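Local coordinates for protein type-2 restriction enzyme NlaIV (Neisseria lactamica, PDB 6QM2) that recognises the double-stranded DNA sequence 5'-GGNNCC-3' and cuts it in the middle to leave blunt ends with 5'-phosphates, at the interface of chains A and B. Sequence-based numbering; all coordinates share one arbitrary frame. Chains: chain A/B, Type-2 restriction enzyme NlaIV.

The interface of chains A and B. Residues chain A 49-50, 52-53, 140; chain B 31, 33, 36, 38.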
loop_
_atom_site.group_PDB
_atom_site.type_symbol
_atom_site.label_atom_id
_atom_site.label_comp_id
_atom_site.label_asym_id
_atom_site.label_seq_id
_atom_site.Cartn_x
_atom_site.Cartn_y
_atom_site.Cartn_z
ATOM N N ILE A 49 2.096 -1.192 10.334
ATOM C CA ILE A 49 1.116 -1.143 11.415
ATOM C C ILE A 49 1.622 -1.697 12.756
ATOM O O ILE A 49 1.025 -1.396 13.788
ATOM C CB ILE A 49 -0.220 -1.815 10.970
ATOM C CG1 ILE A 49 -1.422 -1.026 11.495
ATOM C CG2 ILE A 49 -0.317 -3.283 11.378
ATOM C CD1 ILE A 49 -1.668 0.277 10.757
ATOM N N ILE A 50 2.703 -2.482 12.756
ATOM C CA ILE A 50 3.283 -2.983 14.017
ATOM C C ILE A 50 3.760 -1.799 14.861
ATOM O O ILE A 50 3.556 -1.777 16.073
ATOM C CB ILE A 50 4.482 -3.956 13.822
ATOM C CG1 ILE A 50 4.123 -5.181 12.961
ATOM C CG2 ILE A 50 5.024 -4.429 15.172
ATOM C CD1 ILE A 50 3.086 -6.123 13.540
ATOM N N GLU A 52 2.513 1.214 14.851
ATOM C CA GLU A 52 1.300 1.850 15.382
ATOM C C GLU A 52 0.744 1.052 16.564
ATOM O O GLU A 52 0.250 1.631 17.533
ATOM C CB GLU A 52 0.204 1.973 14.305
ATOM C CG GLU A 52 0.602 2.648 12.994
ATOM C CD GLU A 52 1.097 4.066 13.181
ATOM O OE1 GLU A 52 0.255 4.954 13.426
ATOM O OE2 GLU A 52 2.323 4.288 13.071
ATOM N N TRP A 53 0.819 -0.274 16.458
ATOM C CA TRP A 53 0.339 -1.190 17.494
ATOM C C TRP A 53 1.120 -1.079 18.795
ATOM O O TRP A 53 0.523 -1.102 19.874
ATOM C CB TRP A 53 0.385 -2.638 16.989
ATOM C CG TRP A 53 0.024 -3.659 18.022
ATOM C CD1 TRP A 53 -1.222 -4.131 18.307
ATOM C CD2 TRP A 53 0.921 -4.331 18.911
ATOM N NE1 TRP A 53 -1.158 -5.058 19.316
ATOM C CE2 TRP A 53 0.146 -5.200 19.706
ATOM C CE3 TRP A 53 2.305 -4.279 19.114
ATOM C CZ2 TRP A 53 0.711 -6.022 20.690
ATOM C CZ3 TRP A 53 2.869 -5.100 20.093
ATOM C CH2 TRP A 53 2.070 -5.957 20.869
ATOM N N ILE A 140 4.211 -13.150 15.555
ATOM C CA ILE A 140 5.561 -12.618 15.730
ATOM C C ILE A 140 6.495 -13.797 15.982
ATOM O O ILE A 140 6.597 -14.284 17.106
ATOM C CB ILE A 140 5.633 -11.612 16.907
ATOM C CG1 ILE A 140 4.527 -10.541 16.797
ATOM C CG2 ILE A 140 7.020 -10.982 16.992
ATOM C CD1 ILE A 140 4.446 -9.819 15.467
ATOM N N PHE B 31 -6.479 -3.568 13.646
ATOM C CA PHE B 31 -5.439 -4.590 13.792
ATOM C C PHE B 31 -5.397 -5.098 15.227
ATOM O O PHE B 31 -5.185 -4.322 16.152
ATOM C CB PHE B 31 -4.066 -4.030 13.402
ATOM C CG PHE B 31 -2.929 -4.992 13.639
ATOM C CD1 PHE B 31 -2.918 -6.238 13.024
ATOM C CD2 PHE B 31 -1.872 -4.655 14.481
ATOM C CE1 PHE B 31 -1.875 -7.130 13.239
ATOM C CE2 PHE B 31 -0.824 -5.542 14.697
ATOM C CZ PHE B 31 -0.826 -6.782 14.077
ATOM N N LEU B 33 -3.589 -7.798 17.922
ATOM C CA LEU B 33 -2.440 -8.660 18.218
ATOM C C LEU B 33 -2.324 -8.764 19.735
ATOM O O LEU B 33 -2.381 -7.745 20.430
ATOM C CB LEU B 33 -1.147 -8.103 17.599
ATOM C CG LEU B 33 0.192 -8.783 17.930
ATOM C CD1 LEU B 33 0.214 -10.230 17.463
ATOM C CD2 LEU B 33 1.353 -8.015 17.318
ATOM N N VAL B 36 -4.088 -6.223 22.529
ATOM C CA VAL B 36 -4.229 -4.825 22.127
ATOM C C VAL B 36 -4.762 -4.767 20.699
ATOM O O VAL B 36 -4.309 -5.516 19.827
ATOM C CB VAL B 36 -2.887 -4.068 22.223
ATOM C CG1 VAL B 36 -3.056 -2.605 21.812
ATOM C CG2 VAL B 36 -2.314 -4.180 23.629
ATOM N N ILE B 38 -5.901 -1.727 17.649
ATOM C CA ILE B 38 -5.774 -0.317 17.270
ATOM C C ILE B 38 -6.533 -0.023 15.988
ATOM O O ILE B 38 -6.694 -0.902 15.141
ATOM C CB ILE B 38 -4.295 0.095 17.069
ATOM C CG1 ILE B 38 -3.677 -0.613 15.846
ATOM C CG2 ILE B 38 -3.491 -0.209 18.326
ATOM C CD1 ILE B 38 -2.271 -0.179 15.505
#
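A:Trp53, on helix 44-60, lays its indole against B:Leu33 and B:Phe31 of strand 27-33 in the partner subunit, and shows how one amphipathic side chain can serve an interface through both its ring and its N-H. A:Trp53 NE1, the indole nitrogen, forms a forked hydrogen bond to the backbone O of B:Leu33 and that of B:Val36, both at 3.2 Å. Both prongs are bent (136° and 142° at the hydrogen). The B:Val36 oxygen sits in the indole plane, although the N-H reaches it from above its carbonyl plane; the B:Leu33 oxygen is tilted from the ring. Methyl CD2 of B:Leu33 lies over one indole face, 3.9 Å from the centroid of the six-membered ring of A:Trp53, while A:Ile140 CD1 touches the same methyl. B:Phe31 points its CD2-CE2 edge at that same face, toward the five-membered ring. With CG anti to its backbone N (chi1 175°), B:Phe31 extends its phenyl toward the helix, where A:Ile49 CG2 rests over one face, toward the rim, and A:Ile50 CD1 lies 4.0 Å from B:Phe31 CZ. Alongside, B:Ile38 rests its CD1 tip on the helix backbone near A:Glu52 and A:Trp53, 3.4 Å from A:Trp53 CA. The helix of one subunit is thus fitted against the neighbouring strands 27-33 and 36-40 of the other; repeated by two-fold symmetry, the patch likely helps hold together a dimer suited to a palindromic DNA site.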